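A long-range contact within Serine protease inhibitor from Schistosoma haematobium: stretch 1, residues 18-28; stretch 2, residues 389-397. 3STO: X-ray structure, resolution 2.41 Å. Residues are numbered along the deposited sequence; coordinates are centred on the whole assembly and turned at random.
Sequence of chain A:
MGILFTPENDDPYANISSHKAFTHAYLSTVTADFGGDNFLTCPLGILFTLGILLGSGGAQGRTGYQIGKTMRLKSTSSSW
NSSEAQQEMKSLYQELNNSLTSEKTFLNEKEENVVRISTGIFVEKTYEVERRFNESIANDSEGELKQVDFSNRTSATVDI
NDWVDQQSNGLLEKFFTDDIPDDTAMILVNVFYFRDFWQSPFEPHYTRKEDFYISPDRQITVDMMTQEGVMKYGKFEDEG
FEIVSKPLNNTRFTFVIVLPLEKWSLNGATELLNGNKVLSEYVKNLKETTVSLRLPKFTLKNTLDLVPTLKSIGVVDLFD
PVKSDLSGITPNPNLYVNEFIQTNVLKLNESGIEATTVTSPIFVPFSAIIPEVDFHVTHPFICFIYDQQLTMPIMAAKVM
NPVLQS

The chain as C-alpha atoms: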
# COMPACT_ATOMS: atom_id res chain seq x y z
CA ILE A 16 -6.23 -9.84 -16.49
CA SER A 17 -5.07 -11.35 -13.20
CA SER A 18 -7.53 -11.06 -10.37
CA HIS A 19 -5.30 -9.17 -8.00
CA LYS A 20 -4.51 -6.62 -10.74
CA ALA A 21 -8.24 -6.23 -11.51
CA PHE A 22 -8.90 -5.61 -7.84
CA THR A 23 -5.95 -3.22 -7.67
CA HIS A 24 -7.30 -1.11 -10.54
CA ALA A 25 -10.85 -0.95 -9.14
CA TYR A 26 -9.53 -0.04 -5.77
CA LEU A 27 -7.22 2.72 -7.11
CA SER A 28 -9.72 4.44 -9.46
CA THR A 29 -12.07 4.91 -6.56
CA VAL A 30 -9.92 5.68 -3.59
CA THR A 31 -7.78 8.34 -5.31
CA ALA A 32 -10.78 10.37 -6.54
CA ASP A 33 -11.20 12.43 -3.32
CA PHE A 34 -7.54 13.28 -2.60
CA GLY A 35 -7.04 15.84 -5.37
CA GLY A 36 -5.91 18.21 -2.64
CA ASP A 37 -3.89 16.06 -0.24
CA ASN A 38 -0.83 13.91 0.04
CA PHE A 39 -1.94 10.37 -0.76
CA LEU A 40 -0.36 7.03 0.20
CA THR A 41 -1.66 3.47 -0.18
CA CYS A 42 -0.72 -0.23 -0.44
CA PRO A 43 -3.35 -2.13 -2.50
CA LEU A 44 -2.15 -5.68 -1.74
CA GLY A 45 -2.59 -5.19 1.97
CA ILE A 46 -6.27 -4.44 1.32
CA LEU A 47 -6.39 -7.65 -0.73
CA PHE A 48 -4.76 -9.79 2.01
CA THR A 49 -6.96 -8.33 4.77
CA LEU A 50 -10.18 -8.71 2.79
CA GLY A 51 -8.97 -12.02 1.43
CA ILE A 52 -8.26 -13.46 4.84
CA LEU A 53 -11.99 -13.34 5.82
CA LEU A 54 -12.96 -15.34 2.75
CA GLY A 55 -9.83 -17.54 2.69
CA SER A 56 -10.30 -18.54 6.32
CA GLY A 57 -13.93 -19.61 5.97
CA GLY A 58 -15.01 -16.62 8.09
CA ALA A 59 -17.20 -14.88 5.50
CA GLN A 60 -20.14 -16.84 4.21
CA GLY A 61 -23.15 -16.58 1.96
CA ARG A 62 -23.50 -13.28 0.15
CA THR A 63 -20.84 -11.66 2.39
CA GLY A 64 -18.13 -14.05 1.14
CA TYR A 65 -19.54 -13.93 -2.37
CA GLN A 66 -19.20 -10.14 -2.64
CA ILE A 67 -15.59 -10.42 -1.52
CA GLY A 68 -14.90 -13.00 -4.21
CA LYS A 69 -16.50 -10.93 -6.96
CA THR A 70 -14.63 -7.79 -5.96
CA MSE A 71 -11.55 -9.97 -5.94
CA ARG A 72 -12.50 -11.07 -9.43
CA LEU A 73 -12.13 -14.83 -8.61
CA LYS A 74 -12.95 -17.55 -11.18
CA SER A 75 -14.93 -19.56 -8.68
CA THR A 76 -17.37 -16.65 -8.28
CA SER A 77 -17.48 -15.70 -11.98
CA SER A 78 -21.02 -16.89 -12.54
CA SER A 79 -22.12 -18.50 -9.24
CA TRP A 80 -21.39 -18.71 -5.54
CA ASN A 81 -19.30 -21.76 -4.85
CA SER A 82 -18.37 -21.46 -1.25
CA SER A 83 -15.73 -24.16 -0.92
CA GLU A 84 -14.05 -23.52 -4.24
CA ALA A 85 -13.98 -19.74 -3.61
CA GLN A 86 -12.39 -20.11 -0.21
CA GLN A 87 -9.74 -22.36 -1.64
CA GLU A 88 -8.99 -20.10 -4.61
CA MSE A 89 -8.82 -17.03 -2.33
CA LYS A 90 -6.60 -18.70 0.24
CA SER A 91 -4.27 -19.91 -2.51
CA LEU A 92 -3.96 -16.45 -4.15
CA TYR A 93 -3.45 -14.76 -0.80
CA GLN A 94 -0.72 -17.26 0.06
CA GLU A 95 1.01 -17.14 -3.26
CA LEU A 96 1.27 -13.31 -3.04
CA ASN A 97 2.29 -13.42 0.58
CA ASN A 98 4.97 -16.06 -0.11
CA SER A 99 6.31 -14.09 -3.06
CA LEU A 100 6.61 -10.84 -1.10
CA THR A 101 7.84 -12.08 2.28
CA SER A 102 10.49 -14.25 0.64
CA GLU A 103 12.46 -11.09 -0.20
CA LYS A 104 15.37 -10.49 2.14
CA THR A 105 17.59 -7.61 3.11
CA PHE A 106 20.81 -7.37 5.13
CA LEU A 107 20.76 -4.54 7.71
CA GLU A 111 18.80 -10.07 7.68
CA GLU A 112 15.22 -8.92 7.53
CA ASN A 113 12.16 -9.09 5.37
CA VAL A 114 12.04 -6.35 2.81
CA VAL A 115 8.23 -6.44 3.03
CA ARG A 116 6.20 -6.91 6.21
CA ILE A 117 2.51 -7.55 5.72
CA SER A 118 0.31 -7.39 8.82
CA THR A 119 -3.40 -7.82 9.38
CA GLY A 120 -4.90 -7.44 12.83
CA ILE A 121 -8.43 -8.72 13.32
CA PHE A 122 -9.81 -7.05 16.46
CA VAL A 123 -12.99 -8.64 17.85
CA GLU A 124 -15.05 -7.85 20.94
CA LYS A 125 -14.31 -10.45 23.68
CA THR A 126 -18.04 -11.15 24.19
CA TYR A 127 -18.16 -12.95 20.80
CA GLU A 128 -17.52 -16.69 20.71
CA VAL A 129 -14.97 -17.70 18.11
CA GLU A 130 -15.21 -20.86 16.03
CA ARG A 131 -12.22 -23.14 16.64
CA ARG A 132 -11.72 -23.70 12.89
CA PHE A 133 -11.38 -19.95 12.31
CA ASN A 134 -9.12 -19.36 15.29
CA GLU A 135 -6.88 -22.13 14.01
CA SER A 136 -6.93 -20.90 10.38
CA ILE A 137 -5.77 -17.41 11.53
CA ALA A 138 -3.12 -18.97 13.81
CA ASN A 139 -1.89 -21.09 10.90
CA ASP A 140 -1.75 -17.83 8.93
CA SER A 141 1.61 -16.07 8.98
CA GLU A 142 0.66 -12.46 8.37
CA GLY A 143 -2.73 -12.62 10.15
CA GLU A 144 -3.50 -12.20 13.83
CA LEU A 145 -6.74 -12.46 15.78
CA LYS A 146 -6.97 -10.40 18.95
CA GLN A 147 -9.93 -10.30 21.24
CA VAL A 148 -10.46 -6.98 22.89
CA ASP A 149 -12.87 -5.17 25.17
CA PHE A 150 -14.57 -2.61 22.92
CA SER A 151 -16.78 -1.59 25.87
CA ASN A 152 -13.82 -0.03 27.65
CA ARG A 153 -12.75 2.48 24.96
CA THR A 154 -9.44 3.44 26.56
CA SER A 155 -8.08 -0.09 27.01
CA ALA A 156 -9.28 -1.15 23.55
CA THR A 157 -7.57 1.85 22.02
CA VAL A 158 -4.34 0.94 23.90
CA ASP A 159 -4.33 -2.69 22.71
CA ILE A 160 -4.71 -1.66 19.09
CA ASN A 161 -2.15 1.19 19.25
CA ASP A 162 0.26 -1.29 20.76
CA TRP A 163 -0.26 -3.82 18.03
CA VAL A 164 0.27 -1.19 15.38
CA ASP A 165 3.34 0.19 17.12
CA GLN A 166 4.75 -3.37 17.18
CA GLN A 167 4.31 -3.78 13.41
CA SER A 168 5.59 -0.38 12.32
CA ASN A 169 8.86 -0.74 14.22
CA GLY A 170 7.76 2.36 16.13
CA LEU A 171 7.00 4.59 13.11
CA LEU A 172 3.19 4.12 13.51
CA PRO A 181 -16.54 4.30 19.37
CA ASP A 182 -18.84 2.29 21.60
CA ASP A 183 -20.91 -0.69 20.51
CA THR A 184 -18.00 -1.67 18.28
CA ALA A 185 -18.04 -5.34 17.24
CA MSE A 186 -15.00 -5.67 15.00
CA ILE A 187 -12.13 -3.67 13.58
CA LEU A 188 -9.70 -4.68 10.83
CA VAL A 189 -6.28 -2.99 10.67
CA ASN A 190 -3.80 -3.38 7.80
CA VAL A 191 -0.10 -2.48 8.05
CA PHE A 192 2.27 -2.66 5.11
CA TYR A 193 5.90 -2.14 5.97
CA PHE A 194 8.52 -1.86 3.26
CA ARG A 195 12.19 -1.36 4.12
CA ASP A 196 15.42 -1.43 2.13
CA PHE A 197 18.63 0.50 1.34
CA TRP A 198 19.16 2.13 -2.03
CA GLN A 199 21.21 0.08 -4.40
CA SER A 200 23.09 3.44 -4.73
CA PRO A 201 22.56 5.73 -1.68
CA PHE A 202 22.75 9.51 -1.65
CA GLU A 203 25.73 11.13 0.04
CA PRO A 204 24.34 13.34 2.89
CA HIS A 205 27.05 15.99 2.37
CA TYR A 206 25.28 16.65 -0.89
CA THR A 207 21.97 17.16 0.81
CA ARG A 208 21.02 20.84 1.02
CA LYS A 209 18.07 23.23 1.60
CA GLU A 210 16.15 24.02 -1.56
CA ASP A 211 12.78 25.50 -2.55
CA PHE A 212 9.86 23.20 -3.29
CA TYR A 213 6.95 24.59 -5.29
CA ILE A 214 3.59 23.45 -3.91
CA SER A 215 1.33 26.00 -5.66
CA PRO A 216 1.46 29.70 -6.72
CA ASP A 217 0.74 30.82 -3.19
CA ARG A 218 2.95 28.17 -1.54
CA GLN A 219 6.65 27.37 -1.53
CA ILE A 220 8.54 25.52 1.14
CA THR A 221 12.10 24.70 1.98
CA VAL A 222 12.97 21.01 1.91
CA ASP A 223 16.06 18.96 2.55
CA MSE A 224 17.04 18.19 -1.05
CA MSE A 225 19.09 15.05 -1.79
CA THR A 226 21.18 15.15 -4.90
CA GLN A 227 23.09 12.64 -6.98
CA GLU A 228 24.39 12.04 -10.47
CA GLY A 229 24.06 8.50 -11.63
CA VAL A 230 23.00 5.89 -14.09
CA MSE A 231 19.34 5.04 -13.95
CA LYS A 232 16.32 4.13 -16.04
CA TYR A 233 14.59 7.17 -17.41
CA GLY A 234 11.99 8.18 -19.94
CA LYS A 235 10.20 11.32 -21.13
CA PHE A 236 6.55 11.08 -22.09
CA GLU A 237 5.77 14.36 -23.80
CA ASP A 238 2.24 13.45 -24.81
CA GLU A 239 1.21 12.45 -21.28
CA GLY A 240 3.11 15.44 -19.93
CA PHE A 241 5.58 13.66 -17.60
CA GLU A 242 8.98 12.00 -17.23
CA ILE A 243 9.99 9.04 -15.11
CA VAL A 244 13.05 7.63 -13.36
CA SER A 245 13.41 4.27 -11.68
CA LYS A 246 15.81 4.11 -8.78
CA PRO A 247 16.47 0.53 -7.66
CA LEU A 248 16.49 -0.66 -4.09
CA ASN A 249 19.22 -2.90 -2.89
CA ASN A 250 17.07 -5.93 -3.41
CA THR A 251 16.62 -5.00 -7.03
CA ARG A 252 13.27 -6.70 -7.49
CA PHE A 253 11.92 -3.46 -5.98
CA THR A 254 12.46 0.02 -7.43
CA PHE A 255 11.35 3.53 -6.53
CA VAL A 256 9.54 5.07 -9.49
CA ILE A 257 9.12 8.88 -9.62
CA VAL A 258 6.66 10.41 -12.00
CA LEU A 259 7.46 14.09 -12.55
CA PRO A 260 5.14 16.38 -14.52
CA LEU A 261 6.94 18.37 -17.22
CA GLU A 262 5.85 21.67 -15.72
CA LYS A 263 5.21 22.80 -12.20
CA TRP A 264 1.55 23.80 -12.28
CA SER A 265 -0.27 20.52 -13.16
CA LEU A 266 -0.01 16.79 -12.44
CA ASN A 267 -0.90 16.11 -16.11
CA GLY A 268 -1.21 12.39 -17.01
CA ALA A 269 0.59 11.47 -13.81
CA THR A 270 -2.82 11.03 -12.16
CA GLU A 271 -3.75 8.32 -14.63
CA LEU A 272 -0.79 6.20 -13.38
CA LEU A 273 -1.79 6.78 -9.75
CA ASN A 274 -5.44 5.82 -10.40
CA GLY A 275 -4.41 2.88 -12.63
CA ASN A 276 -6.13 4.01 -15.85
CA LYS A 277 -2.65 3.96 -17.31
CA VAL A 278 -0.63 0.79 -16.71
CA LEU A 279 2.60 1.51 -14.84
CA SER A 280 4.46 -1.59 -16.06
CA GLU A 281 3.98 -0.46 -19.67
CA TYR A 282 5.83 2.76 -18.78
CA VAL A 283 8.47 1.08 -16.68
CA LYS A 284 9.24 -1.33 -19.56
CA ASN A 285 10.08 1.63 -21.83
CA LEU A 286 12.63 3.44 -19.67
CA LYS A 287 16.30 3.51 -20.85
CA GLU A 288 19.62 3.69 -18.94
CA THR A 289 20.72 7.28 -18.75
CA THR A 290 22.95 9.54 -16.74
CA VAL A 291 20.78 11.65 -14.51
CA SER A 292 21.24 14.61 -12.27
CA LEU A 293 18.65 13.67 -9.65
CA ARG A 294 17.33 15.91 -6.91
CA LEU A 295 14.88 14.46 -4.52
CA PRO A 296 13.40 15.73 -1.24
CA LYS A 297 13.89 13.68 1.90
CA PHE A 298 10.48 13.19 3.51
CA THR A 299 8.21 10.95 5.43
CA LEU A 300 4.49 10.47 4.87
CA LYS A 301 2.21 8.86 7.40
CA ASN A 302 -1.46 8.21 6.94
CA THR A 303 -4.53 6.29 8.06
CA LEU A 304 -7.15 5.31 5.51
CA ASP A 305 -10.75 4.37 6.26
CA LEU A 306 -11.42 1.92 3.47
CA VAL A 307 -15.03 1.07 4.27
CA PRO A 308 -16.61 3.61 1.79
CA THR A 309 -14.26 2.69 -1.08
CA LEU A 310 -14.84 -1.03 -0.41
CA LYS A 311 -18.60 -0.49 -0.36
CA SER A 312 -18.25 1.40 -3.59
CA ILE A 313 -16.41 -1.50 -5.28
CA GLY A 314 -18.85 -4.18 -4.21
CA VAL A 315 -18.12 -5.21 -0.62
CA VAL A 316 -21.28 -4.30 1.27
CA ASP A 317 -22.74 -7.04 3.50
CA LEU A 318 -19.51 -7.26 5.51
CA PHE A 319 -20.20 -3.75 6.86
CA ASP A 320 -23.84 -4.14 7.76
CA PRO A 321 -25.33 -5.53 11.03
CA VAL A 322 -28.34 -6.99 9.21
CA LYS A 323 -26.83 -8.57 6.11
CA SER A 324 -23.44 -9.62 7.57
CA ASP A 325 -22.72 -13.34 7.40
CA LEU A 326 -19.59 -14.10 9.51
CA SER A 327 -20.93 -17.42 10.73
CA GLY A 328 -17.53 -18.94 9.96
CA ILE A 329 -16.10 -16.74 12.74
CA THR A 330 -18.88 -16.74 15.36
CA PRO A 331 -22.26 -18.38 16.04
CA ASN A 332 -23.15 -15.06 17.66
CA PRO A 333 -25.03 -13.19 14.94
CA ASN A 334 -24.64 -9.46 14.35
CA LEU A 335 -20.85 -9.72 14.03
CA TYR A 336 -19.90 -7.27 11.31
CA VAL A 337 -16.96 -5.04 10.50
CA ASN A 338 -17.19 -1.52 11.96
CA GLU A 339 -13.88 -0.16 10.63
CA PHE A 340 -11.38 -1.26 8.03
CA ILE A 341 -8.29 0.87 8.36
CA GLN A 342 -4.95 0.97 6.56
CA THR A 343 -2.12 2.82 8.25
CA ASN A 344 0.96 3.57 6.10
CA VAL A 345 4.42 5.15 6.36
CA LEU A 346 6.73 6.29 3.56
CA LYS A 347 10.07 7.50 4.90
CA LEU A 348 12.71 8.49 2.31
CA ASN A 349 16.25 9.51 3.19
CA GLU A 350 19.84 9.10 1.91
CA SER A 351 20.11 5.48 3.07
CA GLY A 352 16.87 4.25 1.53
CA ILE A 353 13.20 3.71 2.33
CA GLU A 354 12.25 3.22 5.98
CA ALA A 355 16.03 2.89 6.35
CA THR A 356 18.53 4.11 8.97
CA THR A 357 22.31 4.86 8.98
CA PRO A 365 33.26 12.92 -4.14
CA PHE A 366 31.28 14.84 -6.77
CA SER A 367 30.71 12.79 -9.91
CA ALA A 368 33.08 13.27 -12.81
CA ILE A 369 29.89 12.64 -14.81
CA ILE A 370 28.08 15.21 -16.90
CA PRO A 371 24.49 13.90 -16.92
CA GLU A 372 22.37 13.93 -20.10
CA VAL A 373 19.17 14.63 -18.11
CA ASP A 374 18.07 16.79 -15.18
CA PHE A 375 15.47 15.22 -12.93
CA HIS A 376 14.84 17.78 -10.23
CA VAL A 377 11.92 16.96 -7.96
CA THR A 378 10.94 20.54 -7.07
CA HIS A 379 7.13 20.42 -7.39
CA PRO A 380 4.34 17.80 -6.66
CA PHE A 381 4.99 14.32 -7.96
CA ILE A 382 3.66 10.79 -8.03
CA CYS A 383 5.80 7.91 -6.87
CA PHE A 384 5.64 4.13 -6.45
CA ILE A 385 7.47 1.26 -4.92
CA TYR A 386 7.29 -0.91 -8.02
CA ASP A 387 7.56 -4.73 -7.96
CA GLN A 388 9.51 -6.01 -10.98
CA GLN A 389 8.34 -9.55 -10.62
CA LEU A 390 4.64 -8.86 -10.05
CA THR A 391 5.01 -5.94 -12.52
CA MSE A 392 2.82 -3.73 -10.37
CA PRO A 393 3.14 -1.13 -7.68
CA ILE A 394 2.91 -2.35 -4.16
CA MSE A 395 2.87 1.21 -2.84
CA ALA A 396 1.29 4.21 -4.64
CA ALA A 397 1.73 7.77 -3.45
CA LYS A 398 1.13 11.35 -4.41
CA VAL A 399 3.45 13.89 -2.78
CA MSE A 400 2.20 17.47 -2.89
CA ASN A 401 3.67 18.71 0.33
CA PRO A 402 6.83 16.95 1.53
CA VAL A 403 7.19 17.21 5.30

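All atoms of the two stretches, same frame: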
# COMPACT_ATOMS: atom_id res chain seq x y z
N SER A 18 -6.49 -11.50 -11.29
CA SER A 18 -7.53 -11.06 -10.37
C SER A 18 -7.05 -9.92 -9.49
O SER A 18 -7.75 -8.92 -9.29
CB SER A 18 -7.94 -12.24 -9.48
OG SER A 18 -8.56 -13.23 -10.27
N HIS A 19 -5.84 -10.09 -8.96
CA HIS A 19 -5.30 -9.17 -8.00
C HIS A 19 -4.96 -7.83 -8.69
O HIS A 19 -4.94 -6.78 -8.04
CB HIS A 19 -4.11 -9.81 -7.27
CG HIS A 19 -2.89 -9.96 -8.12
ND1 HIS A 19 -2.76 -10.96 -9.05
CD2 HIS A 19 -1.76 -9.22 -8.19
CE1 HIS A 19 -1.59 -10.85 -9.66
NE2 HIS A 19 -0.96 -9.80 -9.15
N LYS A 20 -4.75 -7.86 -10.00
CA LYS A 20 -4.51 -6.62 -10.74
C LYS A 20 -5.83 -5.93 -11.07
O LYS A 20 -5.90 -4.70 -11.11
CB LYS A 20 -3.69 -6.85 -12.02
CG LYS A 20 -2.23 -7.16 -11.78
CD LYS A 20 -1.40 -7.02 -13.08
CE LYS A 20 0.05 -7.42 -12.84
NZ LYS A 20 1.02 -6.88 -13.86
N ALA A 21 -6.87 -6.73 -11.31
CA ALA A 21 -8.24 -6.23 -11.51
C ALA A 21 -8.74 -5.54 -10.25
O ALA A 21 -9.25 -4.41 -10.30
CB ALA A 21 -9.15 -7.37 -11.86
N PHE A 22 -8.59 -6.21 -9.12
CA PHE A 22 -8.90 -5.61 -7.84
C PHE A 22 -8.14 -4.29 -7.70
O PHE A 22 -8.71 -3.23 -7.45
CB PHE A 22 -8.51 -6.54 -6.68
CG PHE A 22 -8.71 -5.92 -5.34
CD1 PHE A 22 -9.98 -5.81 -4.79
CD2 PHE A 22 -7.63 -5.38 -4.64
CE1 PHE A 22 -10.17 -5.20 -3.56
CE2 PHE A 22 -7.80 -4.76 -3.41
CZ PHE A 22 -9.08 -4.68 -2.85
N THR A 23 -6.83 -4.37 -7.85
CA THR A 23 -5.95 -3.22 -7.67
C THR A 23 -6.41 -1.99 -8.45
O THR A 23 -6.47 -0.91 -7.91
CB THR A 23 -4.49 -3.57 -8.00
OG1 THR A 23 -3.99 -4.45 -6.98
CG2 THR A 23 -3.68 -2.33 -7.99
N HIS A 24 -6.79 -2.19 -9.71
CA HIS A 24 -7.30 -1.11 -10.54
C HIS A 24 -8.62 -0.52 -10.01
O HIS A 24 -8.76 0.69 -9.94
CB HIS A 24 -7.46 -1.56 -12.00
CG HIS A 24 -7.81 -0.45 -12.94
ND1 HIS A 24 -8.33 -0.67 -14.20
CD2 HIS A 24 -7.71 0.90 -12.79
CE1 HIS A 24 -8.53 0.50 -14.80
NE2 HIS A 24 -8.17 1.46 -13.96
N ALA A 25 -9.55 -1.39 -9.62
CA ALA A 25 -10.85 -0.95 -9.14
C ALA A 25 -10.65 -0.17 -7.87
O ALA A 25 -11.28 0.88 -7.63
CB ALA A 25 -11.77 -2.16 -8.88
N TYR A 26 -9.79 -0.70 -7.02
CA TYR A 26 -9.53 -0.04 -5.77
C TYR A 26 -8.87 1.36 -5.98
O TYR A 26 -9.20 2.33 -5.30
CB TYR A 26 -8.68 -0.93 -4.88
CG TYR A 26 -8.07 -0.20 -3.74
CD1 TYR A 26 -8.85 0.16 -2.64
CD2 TYR A 26 -6.72 0.18 -3.76
CE1 TYR A 26 -8.30 0.86 -1.56
CE2 TYR A 26 -6.14 0.87 -2.69
CZ TYR A 26 -6.96 1.20 -1.59
OH TYR A 26 -6.45 1.87 -0.50
N LEU A 27 -7.96 1.47 -6.94
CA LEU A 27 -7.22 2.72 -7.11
C LEU A 27 -8.04 3.80 -7.81
O LEU A 27 -8.00 4.93 -7.40
CB LEU A 27 -5.86 2.49 -7.80
CG LEU A 27 -4.74 1.83 -6.99
CD1 LEU A 27 -3.59 1.46 -7.89
CD2 LEU A 27 -4.26 2.71 -5.86
N SER A 28 -8.85 3.44 -8.82
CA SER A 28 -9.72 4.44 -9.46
C SER A 28 -10.75 5.03 -8.54
O SER A 28 -11.28 6.08 -8.83
CB SER A 28 -10.44 3.93 -10.69
OG SER A 28 -10.75 2.58 -10.56
N GLN A 389 8.80 -8.21 -10.36
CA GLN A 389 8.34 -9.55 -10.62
C GLN A 389 6.82 -9.57 -10.83
O GLN A 389 6.33 -10.05 -11.86
CB GLN A 389 8.78 -10.46 -9.48
CG GLN A 389 8.47 -11.90 -9.70
CD GLN A 389 8.96 -12.70 -8.56
OE1 GLN A 389 10.14 -12.58 -8.18
NE2 GLN A 389 8.05 -13.49 -7.95
N LEU A 390 6.08 -9.00 -9.89
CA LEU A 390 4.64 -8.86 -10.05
C LEU A 390 4.26 -7.85 -11.13
O LEU A 390 3.11 -7.77 -11.51
CB LEU A 390 4.01 -8.46 -8.73
CG LEU A 390 4.29 -9.39 -7.55
CD1 LEU A 390 3.57 -8.87 -6.32
CD2 LEU A 390 3.87 -10.82 -7.85
N THR A 391 5.24 -7.09 -11.62
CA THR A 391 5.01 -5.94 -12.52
C THR A 391 3.84 -5.04 -12.10
O THR A 391 2.97 -4.70 -12.91
CB THR A 391 4.89 -6.34 -14.01
OG1 THR A 391 3.81 -7.28 -14.16
CG2 THR A 391 6.16 -6.99 -14.49
N MSE A 392 3.84 -4.63 -10.84
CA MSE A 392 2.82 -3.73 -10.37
C MSE A 392 3.35 -2.94 -9.19
O MSE A 392 4.33 -3.31 -8.57
CB MSE A 392 1.58 -4.51 -9.96
CG MSE A 392 1.77 -5.23 -8.63
SE MSE A 392 0.32 -6.52 -8.19
CE MSE A 392 -1.23 -5.32 -8.44
N PRO A 393 2.69 -1.83 -8.88
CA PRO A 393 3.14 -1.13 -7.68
C PRO A 393 2.57 -1.77 -6.43
O PRO A 393 1.40 -2.16 -6.37
CB PRO A 393 2.56 0.28 -7.87
CG PRO A 393 1.29 0.04 -8.68
CD PRO A 393 1.65 -1.09 -9.63
N ILE A 394 3.41 -1.91 -5.43
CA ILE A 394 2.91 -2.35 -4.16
C ILE A 394 2.68 -1.18 -3.20
O ILE A 394 2.08 -1.35 -2.15
CB ILE A 394 3.81 -3.42 -3.54
CG1 ILE A 394 5.20 -2.88 -3.31
CG2 ILE A 394 3.85 -4.69 -4.45
CD1 ILE A 394 5.97 -3.75 -2.37
N MSE A 395 3.14 -0.00 -3.59
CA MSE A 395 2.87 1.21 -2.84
C MSE A 395 2.69 2.31 -3.90
O MSE A 395 3.46 2.41 -4.86
CB MSE A 395 4.01 1.48 -1.86
CG MSE A 395 3.89 2.68 -0.93
SE MSE A 395 4.11 4.49 -1.67
CE MSE A 395 5.87 4.58 -2.57
N ALA A 396 1.61 3.08 -3.76
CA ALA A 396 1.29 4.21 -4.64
C ALA A 396 1.12 5.46 -3.77
O ALA A 396 0.54 5.42 -2.69
CB ALA A 396 -0.01 3.92 -5.47
N ALA A 397 1.67 6.56 -4.23
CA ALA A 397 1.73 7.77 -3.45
C ALA A 397 1.68 9.01 -4.33
O ALA A 397 2.24 9.04 -5.43
CB ALA A 397 3.00 7.81 -2.58

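Residues 18-28 form a regular helix, its backbone hydrogen bonds running from the amides of Phe22 to Ser28 to the carbonyl four residues earlier, as from Thr23 N to His19 O (3.1 Å). No two touching residues are closer than 369 positions in sequence. In the partner stretch a loop, with Thr391 at positive phi, leads into a short strand at Met392 and Pro393, the chain turns a corner at Ile394, and a second strand carries on through Ala397. The backbones stay well apart, 7.9 Å between Lys20 CA and Met392 CA and 9.0 Å between Leu27 CA and Ala396 CA, so side chains must fill the gap. His19, Thr23 and Leu27, spaced four apart and hence on one face of the helix, point toward the strands.

The centre of the contact is Met392, a selenomethionine, whose long, flexible side chain can span the gap. Met392 SE lies at the edge of the His19 ring, 3.4 Å from His19 CD2 and 81° off the ring normal, while Met392 CE lies 3.2 Å from Thr23 OG1 and 3.9 Å from Lys20 CG. Thr23 can present its hydroxyl in this buried place because Thr23 OG1 donates to His19 O (2.7 Å), satisfying its polarity within the helix.

Lys20 supplies the polar link. Its CA-to-CB bond points sideways, but chi2 to chi4 are all t, and the extended chain carries its amine to the loop. There Lys20 NZ donates to Thr391 OG1 (2.8 Å) and Thr391 O (3.1 Å), with a weak bond to Leu390 O (3.3 Å). Lysine suits this partly exposed site: its methylenes pack against Met392 while its charged end meets a cluster of oxygens.

Farther along, Leu27 CD2 approaches Ala396 CB at 4.4 Å, a loose apolar contact between buried residues in which the branched leucine reaches across to the small alanine. Altogether 317 Å² is buried, counting both sides.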